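Local atomic coordinates of uricase (Bacillus fastidiosus, PDB entry 4R8X), a protein that oxidises urate, the first step of urate breakdown to allantoin in purine metabolism, and is assembled from four copies of the chain. Residues V159-K173 with P197-Q211. Residues are numbered along the deposited sequence; the frame is centred on the assembly and turned at random. Where two conformers were deposited one is given.
Sequences VVEQASGIADIQLIK and PLYIFLNIGWAYENQ
Strands 161-173 and 198-208 run antiparallel, their axes 156° apart, and Ile166 and Ile204 exchange backbone hydrogen bonds, as do Ile169 with Leu202 and Leu171 with Ile200. Between Ile166 and Ile169 the register slips by one residue, a beta bulge. Asp168, with positive phi, takes up the extra residue, and its N gives a nearly straight hydrogen bond of 2.8 Å to Asn203 OD1, so a side-chain amide stands in for a backbone carbonyl. Just past the bulge, Gln170 lays its amide flat over one face of Phe201, the planes 6° apart, Gln170 CD 3.5 Å from Phe201 CE1. These are central strands of the curved antiparallel sheet of the tunnelling fold (T-fold) of uricases; at Leu171-Lys173 it continues onto a strand of a neighbouring subunit. Helix 244-258 covers Ile200 and Leu202 on the other face. At Gly165 and Gly205 the backbones come close, CA to CA 4.1 Å. Trp206, its CG held between backbone N and carbonyl carbon (chi1 48°), folds its indole back over Ser164 and Gly165, with Gly165 CA 3.9 Å from the six-membered ring centroid. Ser164 OG is hydrogen-bonded to Glu89 OE1. Gln162 NE2 donates to Gln211 O from above the carbonyl plane.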
ATOM      1  N   VAL D 159     -33.091  -8.345 -11.455  1.00 14.76           N
ATOM      2  CA  VAL D 159     -31.815  -8.421 -10.753  1.00 14.17           C
ATOM      3  C   VAL D 159     -31.201  -9.788 -11.000  1.00 15.05           C
ATOM      4  O   VAL D 159     -31.822 -10.811 -10.704  1.00 17.74           O
ATOM      5  CB  VAL D 159     -32.015  -8.218  -9.252  1.00 14.03           C
ATOM      6  CG1 VAL D 159     -30.713  -8.483  -8.496  1.00 14.48           C
ATOM      7  CG2 VAL D 159     -32.529  -6.812  -8.993  1.00 15.58           C
ATOM      8  N   VAL D 160     -30.014  -9.813 -11.593  1.00 13.58           N
ATOM      9  CA  VAL D 160     -29.355 -11.086 -11.874  1.00 15.44           C
ATOM     10  C   VAL D 160     -28.239 -11.387 -10.885  1.00 16.02           C
ATOM     11  O   VAL D 160     -27.787 -12.521 -10.785  1.00 17.64           O
ATOM     12  CB  VAL D 160     -28.861 -11.187 -13.340  1.00 15.42           C
ATOM     13  CG1 VAL D 160     -30.052 -11.220 -14.308  1.00 15.72           C
ATOM     14  CG2 VAL D 160     -27.922 -10.053 -13.668  1.00 16.50           C
ATOM     15  N   GLU D 161     -27.798 -10.373 -10.142  1.00 15.75           N
ATOM     16  CA  GLU D 161     -26.935 -10.607  -8.988  1.00 16.00           C
ATOM     17  C   GLU D 161     -27.191  -9.552  -7.924  1.00 14.78           C
ATOM     18  O   GLU D 161     -27.290  -8.375  -8.237  1.00 13.74           O
ATOM     19  CB  GLU D 161     -25.450 -10.606  -9.359  1.00 17.07           C
ATOM     20  CG  GLU D 161     -24.554 -10.765  -8.117  1.00 19.74           C
ATOM     21  CD  GLU D 161     -23.087 -11.004  -8.425  1.00 22.86           C
ATOM     22  OE1 GLU D 161     -22.717 -11.079  -9.615  1.00 23.66           O
ATOM     23  OE2 GLU D 161     -22.301 -11.130  -7.458  1.00 24.70           O
ATOM     24  N   GLN D 162     -27.304  -9.985  -6.673  1.00 13.49           N
ATOM     25  CA  GLN D 162     -27.364  -9.075  -5.537  1.00 12.62           C
ATOM     26  C   GLN D 162     -26.429  -9.601  -4.456  1.00 11.97           C
ATOM     27  O   GLN D 162     -26.512 -10.767  -4.081  1.00 13.41           O
ATOM     28  CB  GLN D 162     -28.794  -8.938  -5.009  1.00 13.92           C
ATOM     29  CG  GLN D 162     -28.993  -7.874  -3.935  1.00 14.87           C
ATOM     30  CD  GLN D 162     -30.399  -7.904  -3.370  1.00 14.99           C
ATOM     31  OE1 GLN D 162     -30.797  -8.881  -2.745  1.00 16.04           O
ATOM     32  NE2 GLN D 162     -31.167  -6.842  -3.605  1.00 15.30           N
ATOM     33  N   ALA D 163     -25.518  -8.750  -3.986  1.00 11.58           N
ATOM     34  CA  ALA D 163     -24.610  -9.099  -2.899  1.00 12.41           C
ATOM     35  C   ALA D 163     -24.623  -8.009  -1.837  1.00 11.61           C
ATOM     36  O   ALA D 163     -24.800  -6.831  -2.154  1.00 12.72           O
ATOM     37  CB  ALA D 163     -23.186  -9.304  -3.429  1.00 12.72           C
ATOM     38  N   SER D 164     -24.413  -8.418  -0.593  1.00 11.64           N
ATOM     39  CA  SER D 164     -24.337  -7.522   0.555  1.00 11.31           C
ATOM     40  C   SER D 164     -23.233  -8.061   1.429  1.00 11.96           C
ATOM     41  O   SER D 164     -23.103  -9.273   1.591  1.00 11.91           O
ATOM     42  CB  SER D 164     -25.630  -7.550   1.374  1.00 11.93           C
ATOM     43  OG  SER D 164     -26.736  -7.226   0.566  1.00 13.28           O
ATOM     44  N   GLY D 165     -22.434  -7.179   2.011  1.00 11.17           N
ATOM     45  CA  GLY D 165     -21.390  -7.661   2.892  1.00 11.06           C
ATOM     46  C   GLY D 165     -20.753  -6.639   3.803  1.00 10.97           C
ATOM     47  O   GLY D 165     -21.041  -5.440   3.737  1.00 11.37           O
ATOM     48  N   ILE D 166     -19.905  -7.153   4.679  1.00 10.83           N
ATOM     49  CA  ILE D 166     -19.008  -6.335   5.478  1.00 11.50           C
ATOM     50  C   ILE D 166     -17.605  -6.885   5.234  1.00 11.50           C
ATOM     51  O   ILE D 166     -17.369  -8.096   5.290  1.00 13.85           O
ATOM     52  CB  ILE D 166     -19.392  -6.329   6.986  1.00 13.35           C
ATOM     53  CG1 ILE D 166     -18.493  -5.378   7.783  1.00 14.66           C
ATOM     54  CG2 ILE D 166     -19.316  -7.713   7.593  1.00 15.28           C
ATOM     55  CD1 ILE D 166     -19.036  -3.966   7.878  1.00 16.50           C
ATOM     56  N   ALA D 167     -16.674  -5.989   4.932  1.00 11.84           N
ATOM     57  CA  ALA D 167     -15.319  -6.367   4.545  1.00 12.31           C
ATOM     58  C   ALA D 167     -14.322  -5.910   5.602  1.00 11.29           C
ATOM     59  O   ALA D 167     -14.525  -4.884   6.247  1.00 12.46           O
ATOM     60  CB  ALA D 167     -14.970  -5.737   3.205  1.00 13.97           C
ATOM     61  N   ASP D 168     -13.262  -6.694   5.785  1.00 11.31           N
ATOM     62  CA  ASP D 168     -12.112  -6.291   6.601  0.57 10.95           C
ATOM     63  C   ASP D 168     -12.385  -6.152   8.098  1.00 10.99           C
ATOM     64  O   ASP D 168     -11.880  -5.227   8.742  1.00 11.14           O
ATOM     65  CB  ASP D 168     -11.482  -4.992   6.081  0.57 12.35           C
ATOM     66  CG  ASP D 168     -10.865  -5.144   4.708  0.57 13.16           C
ATOM     67  OD1 ASP D 168     -10.799  -6.280   4.188  0.57 14.23           O
ATOM     68  OD2 ASP D 168     -10.441  -4.114   4.148  0.57 14.43           O
ATOM     69  N   ILE D 169     -13.174  -7.065   8.653  1.00 11.11           N
ATOM     70  CA  ILE D 169     -13.279  -7.182  10.105  1.00 11.58           C
ATOM     71  C   ILE D 169     -11.971  -7.823  10.586  1.00 11.48           C
ATOM     72  O   ILE D 169     -11.559  -8.850  10.059  1.00 12.85           O
ATOM     73  CB  ILE D 169     -14.470  -8.080  10.502  1.00 12.39           C
ATOM     74  CG1 ILE D 169     -15.799  -7.398  10.189  1.00 13.19           C
ATOM     75  CG2 ILE D 169     -14.400  -8.465  11.962  1.00 12.66           C
ATOM     76  CD1 ILE D 169     -16.992  -8.319  10.376  1.00 12.95           C
ATOM     77  N   GLN D 170     -11.288  -7.212  11.547  1.00 10.86           N
ATOM     78  CA  GLN D 170     -10.046  -7.791  12.065  1.00 10.58           C
ATOM     79  C   GLN D 170     -10.150  -7.863  13.576  1.00  9.88           C
ATOM     80  O   GLN D 170     -10.146  -6.838  14.246  1.00 10.38           O
ATOM     81  CB  GLN D 170      -8.811  -6.981  11.633  1.00 11.11           C
ATOM     82  CG  GLN D 170      -8.698  -6.794  10.121  1.00 12.26           C
ATOM     83  CD  GLN D 170      -7.461  -6.028   9.708  1.00 13.56           C
ATOM     84  OE1 GLN D 170      -6.669  -5.598  10.542  1.00 16.26           O
ATOM     85  NE2 GLN D 170      -7.292  -5.848   8.409  1.00 14.12           N
ATOM     86  N   LEU D 171     -10.258  -9.079  14.110  1.00  9.80           N
ATOM     87  CA  LEU D 171     -10.506  -9.284  15.531  1.00 10.89           C
ATOM     88  C   LEU D 171      -9.513 -10.262  16.135  1.00 11.88           C
ATOM     89  O   LEU D 171      -9.158 -11.270  15.524  1.00 11.80           O
ATOM     90  CB  LEU D 171     -11.925  -9.818  15.761  1.00 11.43           C
ATOM     91  CG  LEU D 171     -13.078  -8.923  15.317  1.00 11.78           C
ATOM     92  CD1 LEU D 171     -14.377  -9.727  15.377  1.00 11.76           C
ATOM     93  CD2 LEU D 171     -13.154  -7.685  16.194  1.00 13.45           C
ATOM     94  N   ILE D 172      -9.074  -9.955  17.345  1.00 11.37           N
ATOM     95  CA  ILE D 172      -8.234 -10.864  18.123  1.00 11.55           C
ATOM     96  C   ILE D 172      -8.967 -11.267  19.404  1.00 12.72           C
ATOM     97  O   ILE D 172      -9.720 -10.479  19.967  1.00 12.90           O
ATOM     98  CB  ILE D 172      -6.863 -10.202  18.445  1.00 11.53           C
ATOM     99  CG1 ILE D 172      -5.826 -11.235  18.894  1.00 13.25           C
ATOM    100  CG2 ILE D 172      -7.014  -9.076  19.476  1.00 11.33           C
ATOM    101  CD1 ILE D 172      -4.424 -10.662  18.933  1.00 14.68           C
ATOM    102  N   LYS D 173      -8.776 -12.512  19.843  1.00 13.86           N
ATOM    103  CA  LYS D 173      -9.309 -12.965  21.127  1.00 13.45           C
ATOM    104  C   LYS D 173      -8.154 -13.397  22.019  1.00 15.41           C
ATOM    105  O   LYS D 173      -7.423 -14.327  21.686  1.00 15.84           O
ATOM    106  CB  LYS D 173     -10.296 -14.126  20.944  1.00 14.95           C
ATOM    107  CG  LYS D 173     -11.002 -14.556  22.226  1.00 15.91           C
ATOM    108  CD  LYS D 173     -12.061 -15.619  21.957  1.00 16.62           C
ATOM    109  CE  LYS D 173     -12.827 -15.968  23.220  1.00 16.82           C
ATOM    110  NZ  LYS D 173     -13.884 -16.989  22.937  1.00 18.64           N
ATOM    111  N   PRO D 197      -2.995 -15.924  20.977  1.00 17.91           N
ATOM    112  CA  PRO D 197      -4.352 -15.391  20.806  1.00 16.67           C
ATOM    113  C   PRO D 197      -4.800 -15.522  19.349  1.00 15.96           C
ATOM    114  O   PRO D 197      -4.082 -15.100  18.448  1.00 16.35           O
ATOM    115  CB  PRO D 197      -4.204 -13.908  21.187  1.00 17.40           C
ATOM    116  CG  PRO D 197      -2.914 -13.811  21.954  1.00 19.13           C
ATOM    117  CD  PRO D 197      -2.034 -14.901  21.426  1.00 18.10           C
ATOM    118  N   LEU D 198      -5.959 -16.124  19.114  1.00 14.92           N
ATOM    119  CA  LEU D 198      -6.482 -16.228  17.754  1.00 14.71           C
ATOM    120  C   LEU D 198      -6.796 -14.855  17.152  1.00 13.92           C
ATOM    121  O   LEU D 198      -7.561 -14.071  17.721  1.00 14.10           O
ATOM    122  CB  LEU D 198      -7.725 -17.113  17.724  1.00 15.48           C
ATOM    123  CG  LEU D 198      -8.285 -17.422  16.334  1.00 16.76           C
ATOM    124  CD1 LEU D 198      -7.248 -18.141  15.481  1.00 17.43           C
ATOM    125  CD2 LEU D 198      -9.563 -18.241  16.433  1.00 17.44           C
ATOM    126  N   TYR D 199      -6.199 -14.584  15.996  1.00 12.44           N
ATOM    127  CA  TYR D 199      -6.324 -13.293  15.342  1.00 12.14           C
ATOM    128  C   TYR D 199      -6.844 -13.574  13.939  1.00 12.72           C
ATOM    129  O   TYR D 199      -6.190 -14.259  13.157  1.00 12.99           O
ATOM    130  CB  TYR D 199      -4.958 -12.590  15.331  1.00 11.69           C
ATOM    131  CG  TYR D 199      -4.934 -11.189  14.744  1.00 11.08           C
ATOM    132  CD1 TYR D 199      -6.079 -10.404  14.671  1.00 10.82           C
ATOM    133  CD2 TYR D 199      -3.748 -10.655  14.262  1.00 11.13           C
ATOM    134  CE1 TYR D 199      -6.041  -9.135  14.132  1.00 10.85           C
ATOM    135  CE2 TYR D 199      -3.708  -9.389  13.713  1.00 13.22           C
ATOM    136  CZ  TYR D 199      -4.855  -8.639  13.657  1.00 12.50           C
ATOM    137  OH  TYR D 199      -4.805  -7.390  13.103  1.00 14.81           O
ATOM    138  N   ILE D 200      -8.034 -13.054  13.639  1.00 12.26           N
ATOM    139  CA  ILE D 200      -8.738 -13.374  12.395  1.00 13.22           C
ATOM    140  C   ILE D 200      -9.146 -12.138  11.597  1.00 12.56           C
ATOM    141  O   ILE D 200      -9.445 -11.083  12.164  1.00 13.27           O
ATOM    142  CB  ILE D 200     -10.001 -14.236  12.656  1.00 14.44           C
ATOM    143  CG1 ILE D 200     -11.038 -13.452  13.465  1.00 16.49           C
ATOM    144  CG2 ILE D 200      -9.634 -15.517  13.388  1.00 15.43           C
ATOM    145  CD1 ILE D 200     -12.346 -14.214  13.710  1.00 16.95           C
ATOM    146  N   PHE D 201      -9.120 -12.275  10.275  1.00 11.35           N
ATOM    147  CA  PHE D 201      -9.716 -11.305   9.364  1.00 11.33           C
ATOM    148  C   PHE D 201     -10.947 -11.989   8.799  1.00 11.23           C
ATOM    149  O   PHE D 201     -10.876 -13.171   8.445  1.00 11.98           O
ATOM    150  CB  PHE D 201      -8.779 -10.980   8.197  1.00 11.77           C
ATOM    151  CG  PHE D 201      -7.530 -10.219   8.579  1.00 12.95           C
ATOM    152  CD1 PHE D 201      -7.212  -9.935   9.907  1.00 12.88           C
ATOM    153  CD2 PHE D 201      -6.683  -9.764   7.586  1.00 13.26           C
ATOM    154  CE1 PHE D 201      -6.051  -9.239  10.228  1.00 13.47           C
ATOM    155  CE2 PHE D 201      -5.529  -9.059   7.900  1.00 14.10           C
ATOM    156  CZ  PHE D 201      -5.217  -8.798   9.222  1.00 14.04           C
ATOM    157  N   LEU D 202     -12.052 -11.253   8.683  1.00 11.44           N
ATOM    158  CA  LEU D 202     -13.302 -11.803   8.149  1.00 12.59           C
ATOM    159  C   LEU D 202     -13.916 -10.864   7.127  1.00 12.88           C
ATOM    160  O   LEU D 202     -14.027  -9.662   7.372  1.00 12.76           O
ATOM    161  CB  LEU D 202     -14.340 -12.027   9.258  1.00 13.85           C
ATOM    162  CG  LEU D 202     -14.069 -13.035  10.372  1.00 15.27           C
ATOM    163  CD1 LEU D 202     -15.249 -13.106  11.329  1.00 17.11           C
ATOM    164  CD2 LEU D 202     -13.763 -14.411   9.790  1.00 17.15           C
ATOM    165  N   ASN D 203     -14.301 -11.423   5.986  1.00 12.68           N
ATOM    166  CA  ASN D 203     -15.242 -10.784   5.082  1.00 12.84           C
ATOM    167  C   ASN D 203     -16.485 -11.642   5.136  1.00 12.48           C
ATOM    168  O   ASN D 203     -16.405 -12.865   4.962  1.00 14.62           O
ATOM    169  CB  ASN D 203     -14.724 -10.758   3.646  1.00 15.21           C
ATOM    170  CG  ASN D 203     -13.453  -9.945   3.478  1.00 17.42           C
ATOM    171  OD1 ASN D 203     -13.138  -9.065   4.277  1.00 16.58           O
ATOM    172  ND2 ASN D 203     -12.715 -10.238   2.413  1.00 22.13           N
ATOM    173  N   ILE D 204     -17.625 -11.024   5.409  1.00 11.35           N
ATOM    174  CA  ILE D 204     -18.871 -11.768   5.521  1.00 11.01           C
ATOM    175  C   ILE D 204     -19.861 -11.221   4.519  1.00 10.75           C
ATOM    176  O   ILE D 204     -19.988 -10.009   4.362  1.00 12.43           O
ATOM    177  CB  ILE D 204     -19.464 -11.640   6.928  1.00 10.88           C
ATOM    178  CG1 ILE D 204     -18.397 -11.956   7.984  1.00 12.44           C
ATOM    179  CG2 ILE D 204     -20.663 -12.556   7.076  1.00 11.86           C
ATOM    180  CD1 ILE D 204     -18.854 -11.714   9.413  1.00 13.20           C
ATOM    181  N   GLY D 205     -20.553 -12.114   3.823  1.00 11.46           N
ATOM    182  CA  GLY D 205     -21.589 -11.717   2.885  1.00 12.40           C
ATOM    183  C   GLY D 205     -22.872 -12.482   3.135  1.00 13.03           C
ATOM    184  O   GLY D 205     -22.855 -13.512   3.811  1.00 13.52           O
ATOM    185  N   TRP D 206     -23.984 -11.979   2.607  1.00 13.66           N
ATOM    186  CA  TRP D 206     -25.269 -12.656   2.760  1.00 12.37           C
ATOM    187  C   TRP D 206     -26.147 -12.427   1.536  1.00 13.47           C
ATOM    188  O   TRP D 206     -25.897 -11.512   0.746  1.00 14.38           O
ATOM    189  CB  TRP D 206     -25.985 -12.208   4.045  1.00 12.57           C
ATOM    190  CG  TRP D 206     -26.030 -10.724   4.229  1.00 11.80           C
ATOM    191  CD1 TRP D 206     -27.047  -9.875   3.878  1.00 12.34           C
ATOM    192  CD2 TRP D 206     -25.000  -9.906   4.796  1.00 11.82           C
ATOM    193  NE1 TRP D 206     -26.711  -8.577   4.199  1.00 12.29           N
ATOM    194  CE2 TRP D 206     -25.460  -8.569   4.761  1.00 11.99           C
ATOM    195  CE3 TRP D 206     -23.737 -10.174   5.334  1.00 13.14           C
ATOM    196  CZ2 TRP D 206     -24.696  -7.506   5.242  1.00 13.87           C
ATOM    197  CZ3 TRP D 206     -22.973  -9.114   5.797  1.00 14.37           C
ATOM    198  CH2 TRP D 206     -23.457  -7.798   5.752  1.00 14.16           C
ATOM    199  N   ALA D 207     -27.158 -13.278   1.386  1.00 14.34           N
ATOM    200  CA  ALA D 207     -28.130 -13.163   0.301  1.00 13.95           C
ATOM    201  C   ALA D 207     -29.526 -13.187   0.886  1.00 14.45           C
ATOM    202  O   ALA D 207     -29.775 -13.888   1.852  1.00 14.50           O
ATOM    203  CB  ALA D 207     -27.978 -14.304  -0.707  1.00 14.23           C
ATOM    204  N   TYR D 208     -30.426 -12.421   0.278  1.00 14.43           N
ATOM    205  CA  TYR D 208     -31.820 -12.342   0.698  1.00 15.33           C
ATOM    206  C   TYR D 208     -32.704 -13.303  -0.091  1.00 16.69           C
ATOM    207  O   TYR D 208     -32.545 -13.451  -1.306  1.00 17.22           O
ATOM    208  CB  TYR D 208     -32.352 -10.936   0.444  1.00 14.24           C
ATOM    209  CG  TYR D 208     -31.833  -9.840   1.355  1.00 14.12           C
ATOM    210  CD1 TYR D 208     -30.625  -9.196   1.097  1.00 14.33           C
ATOM    211  CD2 TYR D 208     -32.576  -9.416   2.445  1.00 14.30           C
ATOM    212  CE1 TYR D 208     -30.169  -8.167   1.927  1.00 14.54           C
ATOM    213  CE2 TYR D 208     -32.144  -8.397   3.268  1.00 14.50           C
ATOM    214  CZ  TYR D 208     -30.933  -7.779   3.012  1.00 13.91           C
ATOM    215  OH  TYR D 208     -30.495  -6.757   3.825  1.00 14.17           O
ATOM    216  N   GLU D 209     -33.647 -13.934   0.602  1.00 17.06           N
ATOM    217  CA  GLU D 209     -34.692 -14.708  -0.073  1.00 17.68           C
ATOM    218  C   GLU D 209     -35.527 -13.794  -0.962  1.00 18.30           C
ATOM    219  O   GLU D 209     -35.845 -14.141  -2.100  1.00 19.57           O
ATOM    220  CB  GLU D 209     -35.588 -15.414   0.949  1.00 18.94           C
ATOM    221  CG  GLU D 209     -36.656 -16.323   0.337  1.00 20.35           C
ATOM    222  CD  GLU D 209     -37.576 -16.928   1.379  0.38 20.94           C
ATOM    223  OE1 GLU D 209     -37.380 -16.659   2.583  0.44 21.30           O
ATOM    224  OE2 GLU D 209     -38.496 -17.674   0.990  0.30 21.41           O
ATOM    225  N   ASN D 210     -35.866 -12.623  -0.432  1.00 17.62           N
ATOM    226  CA  ASN D 210     -36.648 -11.632  -1.156  1.00 17.81           C
ATOM    227  C   ASN D 210     -35.778 -10.411  -1.371  1.00 16.48           C
ATOM    228  O   ASN D 210     -35.591  -9.608  -0.459  1.00 16.97           O
ATOM    229  CB  ASN D 210     -37.914 -11.265  -0.372  1.00 18.87           C
ATOM    230  CG  ASN D 210     -38.860 -10.389  -1.169  0.32 18.74           C
ATOM    231  OD1 ASN D 210     -39.393 -10.807  -2.198  0.30 18.72           O
ATOM    232  ND2 ASN D 210     -39.084  -9.170  -0.690  0.44 18.82           N
ATOM    233  N   GLN D 211     -35.231 -10.297  -2.576  1.00 15.92           N
ATOM    234  CA  GLN D 211     -34.196  -9.315  -2.875  1.00 15.77           C
ATOM    235  C   GLN D 211     -34.629  -7.878  -2.638  1.00 15.32           C
ATOM    236  O   GLN D 211     -33.805  -7.039  -2.299  1.00 15.84           O
ATOM    237  CB  GLN D 211     -33.676  -9.506  -4.303  1.00 17.66           C
ATOM    238  CG  GLN D 211     -32.864 -10.785  -4.482  1.00 18.21           C
ATOM    239  CD  GLN D 211     -32.454 -11.042  -5.918  1.00 18.03           C
ATOM    240  OE1 GLN D 211     -33.143 -10.644  -6.859  1.00 18.79           O
ATOM    241  NE2 GLN D 211     -31.324 -11.718  -6.095  1.00 17.84           N
TER
HETATM  242  O   HOH W   1     -30.722 -12.631  -8.845  1.00 30.27           O
HETATM  243  O   HOH W   2     -29.425 -10.920  -2.047  1.00 16.53           O
HETATM  244  O   HOH W   3     -29.275 -12.578  -4.132  1.00 17.05           O
HETATM  245  O   HOH W   4     -27.365  -9.650  -0.746  1.00 15.83           O
HETATM  246  O   HOH W   5     -23.619 -11.713  -0.818  1.00 21.18           O
HETATM  247  O   HOH W   6      -7.840 -17.028  21.208  1.00 21.99           O